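Local atomic coordinates of malyl-CoA lyase/beta-methylmalyl-CoA lyase (Methylobacterium extorquens, PDB entry 5UGR), a protein that belongs to the HpcH/HpaI aldolase/citrate lyase family and is built on a TIM-barrel fold that binds a magnesium ion. Residues 14-19 and 34-39; 226-231 and 252-257. All coordinates share one frame; numbering follows the deposited sequence.

Interaction 1: 14-19 and 34-39; sequences HRSELA and SKADVI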
loop_
_atom_site.group_PDB
_atom_site.type_symbol
_atom_site.label_atom_id
_atom_site.label_comp_id
_atom_site.label_asym_id
_atom_site.label_seq_id
_atom_site.Cartn_x
_atom_site.Cartn_y
_atom_site.Cartn_z
ATOM N N HIS A 14 28.393 8.012 17.987
ATOM C CA HIS A 14 27.251 8.854 18.316
ATOM C C HIS A 14 26.756 8.596 19.750
ATOM O O HIS A 14 25.567 8.390 19.995
ATOM C CB HIS A 14 26.173 8.557 17.272
ATOM C CG HIS A 14 25.092 9.557 17.181
ATOM N ND1 HIS A 14 24.343 9.715 16.029
ATOM C CD2 HIS A 14 24.615 10.451 18.065
ATOM C CE1 HIS A 14 23.475 10.685 16.211
ATOM N NE2 HIS A 14 23.605 11.126 17.444
ATOM N N ARG A 15 27.666 8.591 20.709
ATOM C CA ARG A 15 27.294 8.368 22.112
ATOM C C ARG A 15 26.572 9.552 22.760
ATOM O O ARG A 15 25.674 9.390 23.598
ATOM C CB ARG A 15 28.537 8.017 22.933
ATOM C CG ARG A 15 29.298 6.796 22.483
ATOM C CD ARG A 15 30.664 6.732 23.094
ATOM N NE ARG A 15 31.456 7.899 22.783
ATOM C CZ ARG A 15 32.565 8.251 23.430
ATOM N NH1 ARG A 15 33.059 7.519 24.426
ATOM N NH2 ARG A 15 33.207 9.337 23.074
ATOM N N SER A 16 27.044 10.744 22.412
ATOM C CA SER A 16 26.609 12.000 22.976
ATOM C C SER A 16 26.275 12.960 21.869
ATOM O O SER A 16 27.027 13.088 20.881
ATOM C CB SER A 16 27.708 12.584 23.887
ATOM O OG SER A 16 28.958 12.674 23.231
ATOM N N GLU A 17 25.119 13.626 22.022
ATOM C CA GLU A 17 24.649 14.594 21.007
ATOM C C GLU A 17 24.310 15.871 21.729
ATOM O O GLU A 17 23.289 15.948 22.443
ATOM C CB GLU A 17 23.457 13.995 20.271
ATOM C CG GLU A 17 22.792 14.912 19.259
ATOM C CD GLU A 17 21.753 14.218 18.372
ATOM O OE1 GLU A 17 20.987 14.922 17.638
ATOM O OE2 GLU A 17 21.721 12.957 18.395
ATOM N N LEU A 18 25.174 16.890 21.553
ATOM C CA LEU A 18 25.025 18.148 22.294
ATOM C C LEU A 18 24.246 19.152 21.465
ATOM O O LEU A 18 24.606 19.427 20.317
ATOM C CB LEU A 18 26.408 18.714 22.611
ATOM C CG LEU A 18 26.468 20.063 23.297
ATOM C CD1 LEU A 18 25.980 19.927 24.724
ATOM C CD2 LEU A 18 27.879 20.609 23.288
ATOM N N ALA A 19 23.205 19.716 22.079
ATOM C CA ALA A 19 22.386 20.757 21.518
ATOM C C ALA A 19 22.933 22.119 21.882
ATOM O O ALA A 19 23.111 22.405 23.063
ATOM C CB ALA A 19 20.992 20.642 22.069
ATOM N N SER A 34 34.370 20.848 23.417
ATOM C CA SER A 34 33.766 19.847 24.283
ATOM C C SER A 34 34.116 18.441 23.806
ATOM O O SER A 34 34.691 18.220 22.743
ATOM C CB SER A 34 32.260 20.002 24.353
ATOM O OG SER A 34 31.663 19.508 23.178
ATOM N N LYS A 35 33.731 17.503 24.661
ATOM C CA LYS A 35 33.885 16.077 24.417
ATOM C C LYS A 35 32.683 15.392 23.759
ATOM O O LYS A 35 32.639 14.162 23.648
ATOM C CB LYS A 35 34.279 15.372 25.706
ATOM C CG LYS A 35 35.661 15.790 26.237
ATOM C CD LYS A 35 35.943 15.088 27.536
ATOM C CE LYS A 35 37.245 15.641 28.122
ATOM N NZ LYS A 35 37.581 14.875 29.360
ATOM N N ALA A 36 31.751 16.165 23.248
ATOM C CA ALA A 36 30.588 15.579 22.549
ATOM C C ALA A 36 31.033 14.935 21.267
ATOM O O ALA A 36 31.899 15.452 20.555
ATOM C CB ALA A 36 29.594 16.659 22.226
ATOM N N ASP A 37 30.384 13.817 20.930
ATOM C CA ASP A 37 30.639 13.148 19.636
ATOM C C ASP A 37 30.000 13.887 18.483
ATOM O O ASP A 37 30.540 13.945 17.376
ATOM C CB ASP A 37 30.115 11.728 19.656
ATOM C CG ASP A 37 30.876 10.775 20.623
ATOM O OD1 ASP A 37 32.057 11.053 20.943
ATOM O OD2 ASP A 37 30.298 9.706 20.961
ATOM N N VAL A 38 28.772 14.330 18.725
ATOM C CA VAL A 38 27.935 14.967 17.712
ATOM C C VAL A 38 27.440 16.271 18.326
ATOM O O VAL A 38 27.066 16.291 19.491
ATOM C CB VAL A 38 26.686 14.066 17.395
ATOM C CG1 VAL A 38 25.760 14.731 16.400
ATOM C CG2 VAL A 38 27.103 12.692 16.870
ATOM N N ILE A 39 27.440 17.344 17.545
ATOM C CA ILE A 39 26.862 18.612 17.980
ATOM C C ILE A 39 25.849 19.060 16.957
ATOM O O ILE A 39 26.140 19.030 15.754
ATOM C CB ILE A 39 27.949 19.744 18.142
ATOM C CG1 ILE A 39 28.870 19.371 19.309
ATOM C CG2 ILE A 39 27.255 21.105 18.389
ATOM C CD1 ILE A 39 30.010 20.361 19.545
#
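Parallel strand pairing, reinforced just before the strands begin by a salt bridge between Arg15 and Asp37, joins the first two strands of the barrel. Asp37 OD2 is gripped twice: its syn lone pair accepts from Arg15 NE (2.8 Å), while its anti lone pair accepts from Arg15 N (2.9 Å). A bend at chi3 (-58°) brings NE round to OD2, and the guanidinium and carboxylate planes lie 14° apart. Arginine suits the place because its flat guanidinium can present NE and NH2 together, in plane, to the two oxygens of one carboxylate; Lys324 also approaches OD1, whose position is less certain. Next to this pair the small hydroxyl Ser16 OG accepts from Asp37 N at 2.9 Å and also bonds Asn265. Beyond it the strands run in step, Val38 N bonding Ser16 O and Leu18 N bonding Val38 O (2.9 Å). These are the two strands of a right-handed beta-alpha-beta crossover, linked through helix 25-32, the repeating unit of a TIM barrel. The beta-branched Val38, well suited to a strand, lays CG2 over the His14 ring in a CH-pi contact, 3.7 Å from its centroid. The imidazole is held by an in-plane NE2 bond to Glu17 OE2 (2.8 Å), while its ND1 meets Arg223. On the face that carries Leu18 and Ile39, Leu18 CB meets Ile39 CG1 and also touches Ala36 CB of the preceding loop at 3.8 Å.

Interaction 2: 226-231 and 252-257; sequences DGPFGD and GKWAIH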
loop_
_atom_site.group_PDB
_atom_site.type_symbol
_atom_site.label_atom_id
_atom_site.label_comp_id
_atom_site.label_asym_id
_atom_site.label_seq_id
_atom_site.Cartn_x
_atom_site.Cartn_y
_atom_site.Cartn_z
ATOM N N ASP A 226 18.478 8.505 21.926
ATOM C CA ASP A 226 17.487 8.993 22.886
ATOM C C ASP A 226 17.646 10.491 23.041
ATOM O O ASP A 226 18.771 11.013 22.982
ATOM C CB ASP A 226 17.713 8.281 24.232
ATOM C CG ASP A 226 16.568 8.450 25.212
ATOM O OD1 ASP A 226 15.406 8.649 24.761
ATOM O OD2 ASP A 226 16.883 8.464 26.439
ATOM N N GLY A 227 16.544 11.180 23.301
ATOM C CA GLY A 227 16.509 12.630 23.343
ATOM C C GLY A 227 16.876 13.248 24.715
ATOM O O GLY A 227 17.609 12.637 25.509
ATOM N N PRO A 228 16.358 14.435 24.983
ATOM C CA PRO A 228 16.818 15.220 26.118
ATOM C C PRO A 228 16.275 14.731 27.449
ATOM O O PRO A 228 15.185 14.143 27.499
ATOM C CB PRO A 228 16.289 16.623 25.796
ATOM C CG PRO A 228 15.041 16.351 24.980
ATOM C CD PRO A 228 15.366 15.147 24.147
ATOM N N PHE A 229 17.028 15.028 28.526
ATOM C CA PHE A 229 16.647 14.803 29.924
ATOM C C PHE A 229 16.906 16.131 30.617
ATOM O O PHE A 229 18.024 16.644 30.572
ATOM C CB PHE A 229 17.515 13.714 30.495
ATOM C CG PHE A 229 17.236 13.374 31.944
ATOM C CD1 PHE A 229 16.246 12.468 32.272
ATOM C CD2 PHE A 229 17.910 14.010 32.982
ATOM C CE1 PHE A 229 15.986 12.148 33.594
ATOM C CE2 PHE A 229 17.674 13.677 34.312
ATOM C CZ PHE A 229 16.702 12.757 34.620
ATOM N N GLY A 230 15.845 16.703 31.199
ATOM C CA GLY A 230 15.894 18.099 31.650
ATOM C C GLY A 230 16.470 18.372 33.013
ATOM O O GLY A 230 16.844 19.525 33.307
ATOM N N ASP A 231 16.581 17.365 33.867
ATOM C CA ASP A 231 16.967 17.663 35.229
ATOM C C ASP A 231 18.468 17.585 35.399
ATOM O O ASP A 231 19.037 16.537 35.704
ATOM C CB ASP A 231 16.217 16.779 36.231
ATOM C CG ASP A 231 16.476 17.188 37.696
ATOM O OD1 ASP A 231 17.316 18.111 37.936
ATOM O OD2 ASP A 231 15.798 16.591 38.583
ATOM N N GLY A 252 23.086 6.176 21.652
ATOM C CA GLY A 252 23.514 7.437 22.262
ATOM C C GLY A 252 22.365 8.224 22.797
ATOM O O GLY A 252 21.198 7.791 22.700
ATOM N N LYS A 253 22.686 9.374 23.407
ATOM C CA LYS A 253 21.680 10.220 24.041
ATOM C C LYS A 253 22.104 11.676 23.958
ATOM O O LYS A 253 23.320 12.029 23.931
ATOM C CB LYS A 253 21.460 9.839 25.511
ATOM C CG LYS A 253 20.307 10.528 26.237
ATOM C CD LYS A 253 20.002 9.920 27.586
ATOM C CE LYS A 253 18.944 10.675 28.361
ATOM N NZ LYS A 253 17.691 10.794 27.573
ATOM N N TRP A 254 21.067 12.540 23.915
ATOM C CA TRP A 254 21.334 13.955 23.925
ATOM C C TRP A 254 21.938 14.428 25.254
ATOM O O TRP A 254 21.610 13.935 26.318
ATOM C CB TRP A 254 20.077 14.781 23.668
ATOM C CG TRP A 254 19.525 14.665 22.280
ATOM C CD1 TRP A 254 19.698 13.649 21.362
ATOM C CD2 TRP A 254 18.615 15.582 21.697
ATOM N NE1 TRP A 254 18.971 13.917 20.230
ATOM C CE2 TRP A 254 18.282 15.096 20.407
ATOM C CE3 TRP A 254 18.048 16.761 22.139
ATOM C CZ2 TRP A 254 17.405 15.772 19.578
ATOM C CZ3 TRP A 254 17.188 17.436 21.335
ATOM C CH2 TRP A 254 16.847 16.943 20.062
ATOM N N ALA A 255 22.753 15.473 25.114
ATOM C CA ALA A 255 23.200 16.313 26.205
ATOM C C ALA A 255 22.674 17.728 25.935
ATOM O O ALA A 255 22.934 18.317 24.877
ATOM C CB ALA A 255 24.722 16.294 26.332
ATOM N N ILE A 256 21.947 18.253 26.889
ATOM C CA ILE A 256 21.455 19.635 26.796
ATOM C C ILE A 256 22.051 20.500 27.904
ATOM O O ILE A 256 21.681 21.673 28.046
ATOM C CB ILE A 256 19.907 19.741 26.726
ATOM C CG1 ILE A 256 19.231 19.149 27.942
ATOM C CG2 ILE A 256 19.344 19.099 25.451
ATOM C CD1 ILE A 256 17.765 19.587 28.045
ATOM N N HIS A 257 22.969 19.933 28.663
ATOM C CA HIS A 257 23.793 20.644 29.666
ATOM C C HIS A 257 25.143 19.982 29.631
ATOM O O HIS A 257 25.239 18.752 29.448
ATOM C CB HIS A 257 23.174 20.456 31.026
ATOM C CG HIS A 257 23.858 21.210 32.113
ATOM N ND1 HIS A 257 24.910 20.693 32.854
ATOM C CD2 HIS A 257 23.625 22.446 32.603
ATOM C CE1 HIS A 257 25.298 21.589 33.741
ATOM N NE2 HIS A 257 24.536 22.665 33.614
HETATM O O HOH W 1 15.182 11.595 28.519
HETATM O O HOH W 2 19.782 15.541 27.738
#
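The indole of Trp254 overlaps Gly227 CA with one face, and Pro228 CD reaches that face near the rim. Gly227 CA sits 3.8 Å from the centroid of the five-membered ring, 12° off its normal, and Pro228 CD meets CE3 of the six-membered ring at 3.7 Å, off-centre. Glycine suits this place because a CB here would run into Pro228 CD, and proline because its CD offers a C-H to the aromatic surface. With CG anti to the carbonyl carbon (chi1 -69°), Trp254 directs CG to the side where Gly227 CA lies; NE1 is bonded to Ser162. Backbone pairing is brief: Asp226 N bonds Gly252 O, and Trp254 N bonds Asp226 O. This is where the seventh and eighth strands of the TIM barrel part, strand 223-226 giving way at its C-terminal end to a loop, on the side where such barrels carry their active sites; the Trp254 side chain is about 6 Å from the bound magnesium. Lys253 turns to the face that carries Asp226. Its long chain, bent at chi4 (56°), brings NZ to Asp226 OD2 at 2.7 Å, in a salt bridge that meets the carboxylate from above its plane, and to Gly227 O at 2.8 Å. A water 2.8 Å from NZ donates to Pro228 O, giving the buried ammonium a third partner. A second water, 2.9 Å from Phe229 N, donates to Trp254 O. Farther along, the branched Ile256 packs CG2 against Pro228 CB at 3.9 Å.

How the interactions relate
From the N terminus, interaction 1 comes first: 14-19 passes through helix 25-32 and returns as 34-39, closing a short loop. The chain then adds the third to seventh strands of the barrel before interaction 2 brings in the eighth, closing a second loop from 226-231 through helix 235-248 to 252-257. The two are in series, neither nested nor crossed. Strand 252-255 is nevertheless the sheet neighbour of strand 16-21, so the last strand meets the first: probable hydrogen bonds run from Ala255 N to Glu17 O (2.8 Å) and from Lys253 N to Arg15 O (3.0 Å). Packing of Trp254 on Glu17 adds to this seam, which completes the barrel.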